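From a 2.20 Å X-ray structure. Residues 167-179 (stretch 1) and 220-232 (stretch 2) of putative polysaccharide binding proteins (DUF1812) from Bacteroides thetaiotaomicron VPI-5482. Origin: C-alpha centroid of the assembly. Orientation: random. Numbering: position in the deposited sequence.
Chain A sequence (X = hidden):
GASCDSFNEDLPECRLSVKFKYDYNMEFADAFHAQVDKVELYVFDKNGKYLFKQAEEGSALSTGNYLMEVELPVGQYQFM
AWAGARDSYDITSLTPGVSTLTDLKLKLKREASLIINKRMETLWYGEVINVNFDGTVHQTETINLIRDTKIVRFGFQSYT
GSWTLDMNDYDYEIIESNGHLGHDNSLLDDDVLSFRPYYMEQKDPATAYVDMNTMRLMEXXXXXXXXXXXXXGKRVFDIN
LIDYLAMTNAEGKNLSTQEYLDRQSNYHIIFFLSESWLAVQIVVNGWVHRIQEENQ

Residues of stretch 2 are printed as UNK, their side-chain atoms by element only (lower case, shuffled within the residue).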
# COMPACT_ATOMS: atom_id res chain seq x y z
N MSE A 167 19.67 3.80 -17.93
CA MSE A 167 18.27 3.85 -17.49
C MSE A 167 17.34 4.83 -18.22
O MSE A 167 16.13 4.69 -18.15
CB MSE A 167 18.18 4.08 -15.95
CG MSE A 167 18.60 2.86 -15.16
SE MSE A 167 18.31 3.03 -13.25
CE MSE A 167 16.35 3.47 -13.31
N ASN A 168 17.84 5.77 -18.99
CA ASN A 168 16.84 6.55 -19.76
C ASN A 168 16.47 5.93 -21.12
O ASN A 168 15.63 6.48 -21.82
CB ASN A 168 17.20 8.03 -19.90
CG ASN A 168 18.67 8.29 -19.69
OD1 ASN A 168 19.10 8.78 -18.61
ND2 ASN A 168 19.46 7.93 -20.71
N ASP A 169 17.05 4.77 -21.46
CA ASP A 169 16.63 4.11 -22.71
C ASP A 169 15.22 3.45 -22.65
O ASP A 169 14.61 3.17 -23.68
CB ASP A 169 17.71 3.11 -23.16
CG ASP A 169 19.06 3.80 -23.49
OD1 ASP A 169 19.10 5.02 -23.72
OD2 ASP A 169 20.09 3.10 -23.51
N TYR A 170 14.70 3.27 -21.43
CA TYR A 170 13.49 2.45 -21.22
C TYR A 170 12.35 3.15 -20.51
O TYR A 170 12.56 4.09 -19.76
CB TYR A 170 13.91 1.24 -20.40
CG TYR A 170 15.09 0.61 -21.03
CD1 TYR A 170 14.93 -0.27 -22.09
CD2 TYR A 170 16.38 0.94 -20.62
CE1 TYR A 170 16.01 -0.83 -22.71
CE2 TYR A 170 17.46 0.37 -21.22
CZ TYR A 170 17.27 -0.51 -22.28
OH TYR A 170 18.33 -1.09 -22.92
N ASP A 171 11.14 2.66 -20.73
CA ASP A 171 10.01 2.91 -19.87
C ASP A 171 9.79 1.78 -18.84
O ASP A 171 10.13 0.61 -19.10
CB ASP A 171 8.74 3.04 -20.68
CG ASP A 171 8.75 4.24 -21.59
OD1 ASP A 171 9.47 5.25 -21.28
OD2 ASP A 171 8.03 4.15 -22.62
N TYR A 172 9.16 2.15 -17.73
CA TYR A 172 9.03 1.32 -16.55
C TYR A 172 7.60 1.31 -16.10
O TYR A 172 7.00 2.39 -15.93
CB TYR A 172 9.85 1.89 -15.42
CG TYR A 172 11.27 2.14 -15.81
CD1 TYR A 172 11.63 3.30 -16.49
CD2 TYR A 172 12.25 1.19 -15.54
CE1 TYR A 172 12.96 3.52 -16.87
CE2 TYR A 172 13.55 1.41 -15.86
CZ TYR A 172 13.90 2.58 -16.57
OH TYR A 172 15.21 2.77 -16.92
N GLU A 173 7.08 0.10 -15.88
CA GLU A 173 5.75 -0.10 -15.39
C GLU A 173 5.64 -1.19 -14.32
O GLU A 173 6.30 -2.23 -14.41
CB GLU A 173 4.83 -0.56 -16.53
CG GLU A 173 4.82 0.27 -17.79
CD GLU A 173 3.99 -0.43 -18.85
OE1 GLU A 173 2.74 -0.33 -18.81
OE2 GLU A 173 4.61 -1.11 -19.69
N ILE A 174 4.77 -0.94 -13.35
CA ILE A 174 4.25 -1.96 -12.46
C ILE A 174 2.79 -2.10 -12.92
O ILE A 174 2.09 -1.08 -13.04
CB ILE A 174 4.36 -1.53 -10.98
CG1 ILE A 174 5.86 -1.47 -10.58
CG2 ILE A 174 3.59 -2.48 -10.09
CD1 ILE A 174 6.14 -1.12 -9.13
N ILE A 175 2.36 -3.33 -13.23
CA ILE A 175 1.05 -3.59 -13.84
C ILE A 175 0.21 -4.46 -12.90
O ILE A 175 0.61 -5.52 -12.53
CB ILE A 175 1.18 -4.25 -15.24
CG1 ILE A 175 1.96 -3.31 -16.16
CG2 ILE A 175 -0.23 -4.61 -15.82
CD1 ILE A 175 2.51 -3.92 -17.46
N GLU A 176 -0.92 -3.94 -12.47
CA GLU A 176 -1.80 -4.68 -11.60
C GLU A 176 -3.16 -4.00 -11.57
O GLU A 176 -3.26 -2.80 -11.85
CB GLU A 176 -1.20 -4.74 -10.20
CG GLU A 176 -1.91 -5.71 -9.27
CD GLU A 176 -2.05 -7.08 -9.87
OE1 GLU A 176 -1.07 -7.84 -9.89
OE2 GLU A 176 -3.16 -7.38 -10.35
N SER A 177 -4.19 -4.77 -11.26
CA SER A 177 -5.55 -4.26 -11.12
C SER A 177 -5.90 -4.22 -9.62
O SER A 177 -6.90 -4.78 -9.16
CB SER A 177 -6.51 -5.14 -11.91
OG SER A 177 -6.46 -6.45 -11.44
N ASN A 178 -5.03 -3.56 -8.87
CA ASN A 178 -5.13 -3.45 -7.43
C ASN A 178 -5.65 -2.10 -6.98
O ASN A 178 -5.45 -1.74 -5.84
CB ASN A 178 -3.76 -3.74 -6.76
CG ASN A 178 -2.63 -2.84 -7.24
OD1 ASN A 178 -2.75 -2.10 -8.21
ND2 ASN A 178 -1.50 -2.91 -6.55
N GLY A 179 -6.36 -1.38 -7.85
CA GLY A 179 -6.79 -0.02 -7.54
C GLY A 179 -8.19 0.12 -6.96
O GLY A 179 -8.69 1.25 -6.84
N UNK A 220 -1.17 -13.60 -3.54
CA UNK A 220 -1.85 -14.39 -4.53
C UNK A 220 -1.98 -13.66 -5.88
O UNK A 220 -2.74 -14.12 -6.73
c UNK A 220 -4.16 -13.67 -3.73
o UNK A 220 -5.38 -13.92 -3.65
o UNK A 220 -3.69 -12.50 -3.56
c UNK A 220 -3.23 -14.83 -4.00
N UNK A 221 -1.27 -12.54 -6.07
CA UNK A 221 -1.24 -11.85 -7.37
C UNK A 221 0.07 -12.05 -8.11
O UNK A 221 1.04 -12.53 -7.53
c UNK A 221 -6.08 -8.86 -8.28
c UNK A 221 -3.78 -9.79 -8.01
n UNK A 221 -5.68 -7.95 -9.16
c UNK A 221 -1.52 -10.36 -7.19
n UNK A 221 -5.21 -9.70 -7.70
c UNK A 221 -2.98 -10.09 -6.82
n UNK A 221 -7.35 -8.90 -7.94
N UNK A 222 0.10 -11.69 -9.40
CA UNK A 222 1.30 -11.84 -10.21
C UNK A 222 1.75 -10.51 -10.77
O UNK A 222 2.19 -10.42 -11.93
c UNK A 222 0.83 -14.29 -10.90
n UNK A 222 -0.51 -17.20 -11.04
c UNK A 222 0.32 -15.09 -12.09
c UNK A 222 0.53 -16.60 -11.93
c UNK A 222 1.07 -12.83 -11.34
N UNK A 223 1.70 -9.49 -9.91
CA UNK A 223 2.06 -8.12 -10.24
C UNK A 223 3.37 -8.05 -10.98
O UNK A 223 4.38 -8.59 -10.54
o UNK A 223 0.90 -7.40 -8.27
c UNK A 223 2.15 -7.29 -8.95
c UNK A 223 2.48 -5.82 -9.26
N UNK A 224 3.34 -7.38 -12.11
CA UNK A 224 4.46 -7.40 -13.03
C UNK A 224 5.30 -6.16 -12.99
O UNK A 224 4.74 -5.07 -12.92
n UNK A 224 2.34 -8.39 -16.97
n UNK A 224 3.49 -8.06 -18.96
c UNK A 224 3.32 -8.87 -14.79
c UNK A 224 2.40 -7.93 -18.21
c UNK A 224 3.38 -9.13 -16.28
c UNK A 224 3.93 -7.51 -14.47
n UNK A 224 1.35 -7.29 -18.70
N UNK A 225 6.63 -6.31 -13.12
CA UNK A 225 7.52 -5.19 -13.44
C UNK A 225 7.92 -5.39 -14.89
O UNK A 225 8.48 -6.44 -15.24
c UNK A 225 8.75 -5.14 -12.53
c UNK A 225 9.86 -4.15 -12.92
c UNK A 225 9.38 -2.68 -12.82
c UNK A 225 11.14 -4.35 -12.07
N UNK A 226 7.63 -4.41 -15.73
CA UNK A 226 7.88 -4.48 -17.17
C UNK A 226 8.66 -3.25 -17.64
O UNK A 226 8.27 -2.11 -17.40
c UNK A 226 5.63 -5.62 -17.46
c UNK A 226 6.56 -4.51 -17.98
c UNK A 226 6.85 -4.67 -19.50
N UNK A 227 9.78 -3.52 -18.30
CA UNK A 227 10.60 -2.51 -18.94
C UNK A 227 10.45 -2.62 -20.46
O UNK A 227 10.50 -3.72 -21.02
c UNK A 227 11.73 -2.51 -16.00
c UNK A 227 12.51 -2.03 -17.25
c UNK A 227 13.99 -2.28 -17.08
c UNK A 227 12.07 -2.68 -18.55
N UNK A 228 10.31 -1.48 -21.12
CA UNK A 228 10.09 -1.42 -22.55
C UNK A 228 11.09 -0.45 -23.15
O UNK A 228 11.31 0.64 -22.65
o UNK A 228 7.73 -1.86 -22.25
c UNK A 228 8.41 -1.03 -24.42
c UNK A 228 8.66 -0.98 -22.89
N UNK A 229 11.73 -0.89 -24.22
CA UNK A 229 12.75 -0.06 -24.84
C UNK A 229 12.10 1.10 -25.59
O UNK A 229 11.20 0.89 -26.41
c UNK A 229 13.56 -0.90 -25.80
o UNK A 229 16.72 -1.34 -26.98
o UNK A 229 14.93 -1.43 -28.26
c UNK A 229 14.79 -0.21 -26.26
c UNK A 229 15.54 -1.05 -27.24
N UNK A 230 12.53 2.31 -25.27
CA UNK A 230 11.93 3.48 -25.91
C UNK A 230 12.11 3.34 -27.44
O UNK A 230 11.14 3.40 -28.20
c UNK A 230 13.16 6.28 -23.51
n UNK A 230 13.89 7.70 -21.56
c UNK A 230 12.17 5.22 -24.01
c UNK A 230 12.80 6.83 -22.14
c UNK A 230 12.57 4.78 -25.40
N UNK A 231 13.36 3.11 -27.86
CA UNK A 231 13.67 3.01 -29.30
C UNK A 231 12.74 2.04 -30.04
O UNK A 231 11.93 2.46 -30.88
c UNK A 231 15.14 2.64 -29.51
N UNK A 232 12.81 0.75 -29.72
CA UNK A 232 12.06 -0.25 -30.48
C UNK A 232 10.63 -0.35 -30.05
O UNK A 232 9.80 -0.82 -30.81
c UNK A 232 12.67 -1.62 -30.27
o UNK A 232 12.61 -1.96 -28.89
O HOH W 1 17.54 -2.62 -25.09
O HOH W 2 7.34 -0.93 -19.70
O HOH W 3 -1.53 -10.07 -11.19
O HOH W 4 -8.81 -6.75 -9.29

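Position 220 carries two carbons, the second bearing two oxygens, and lies out of reach of stretch 1: Asp220. Position 221 has three carbons, a nitrogen, then a carbon with two more nitrogens. One terminal nitrogen comes 2.8 Å from Glu176 OE2 and the planar end group meets that carboxylate at its edge; this is Arg221. Its NH1 forms a salt bridge with OE2 and also donates to Ser177 OG, NH1 to OG 2.8 Å.

Position 222 shows four carbons in a row ending in nitrogen, its CA-to-CB bond directed away from stretch 1: Lys222. Its backbone N donates to water 3, which in turn donates to Glu176 OE1. At position 223 one carbon carries an oxygen and a carbon. Valine would have the same shape, but the oxygen lies 2.6 Å from Glu176 OE1, too close for a methyl, and so Thr223. OG1 donates this hydrogen bond, while CG2 rests 3.6 Å from Ile174 CG2.

Position 224 repeats the pattern of three carbons, a nitrogen and a carbon with two nitrogens, and its planar end lies with one face over Ile175 CD1: Arg224. Here the guanidinium serves as a flat cover for an aliphatic tip, NH2 to CD1 3.8 Å. Position 225 has four carbons forked at the second, beside Ile174: Leu225, CD1 to Ile174 CG1 4.3 Å.

Position 226 is one carbon carrying two others, with no polar side-chain atom. That count and branching make it valine, Val226, which packs against Ile175; CG2 is 3.6 Å from Ile175 CD1. Position 227 has four carbons forked at the second, set against the ring of Tyr172: Leu227, CG to Tyr172 CD2 3.7 Å.

Position 228 has one carbon carrying an oxygen and a carbon, and the oxygen lies 2.7 Å from water 2, which is also hydrogen-bonded to Glu173 OE2; this is Thr228. OG1 is 4.1 Å from Glu173 OE2, so the water fills the gap. Position 229 has three carbons, the third with two oxygens: Glu229. Water 1 joins it to stretch 1, donating to Glu229 OE2 (2.4 Å) and hydrogen-bonding Tyr170 OH (2.8 Å).

Position 230, four carbons ending in nitrogen, extends along Asn168 to Asp171: Lys230. Its tip is modelled too close to Asn168 O to support any reading, but its backbone N donates to Asp169 O at 2.8 Å. Position 231 is a single carbon, Ala231. Position 232 is a carbon then an oxygen, Ser232, whose OG donates to Glu229 OE1 at 2.5 Å within its own stretch.

The contact works as an antiparallel ladder. Hydrogen-bonded pairs Asp171-Thr228, Glu173-Val226 and Ile175-Arg224 alternate with pairs that lack such bonds, the last rung weakening at Arg224 N to Ile175 O, 3.3 Å. On one face Tyr170, Tyr172 and Ile174 lie beside Glu229, Leu227 and Leu225; the other mixes polar and aliphatic groups. Where the ladder ends, Glu176 splits its carboxylate between Thr223 and Arg221.

Stretch 2 220-232: DRKTRLVLTEKAS
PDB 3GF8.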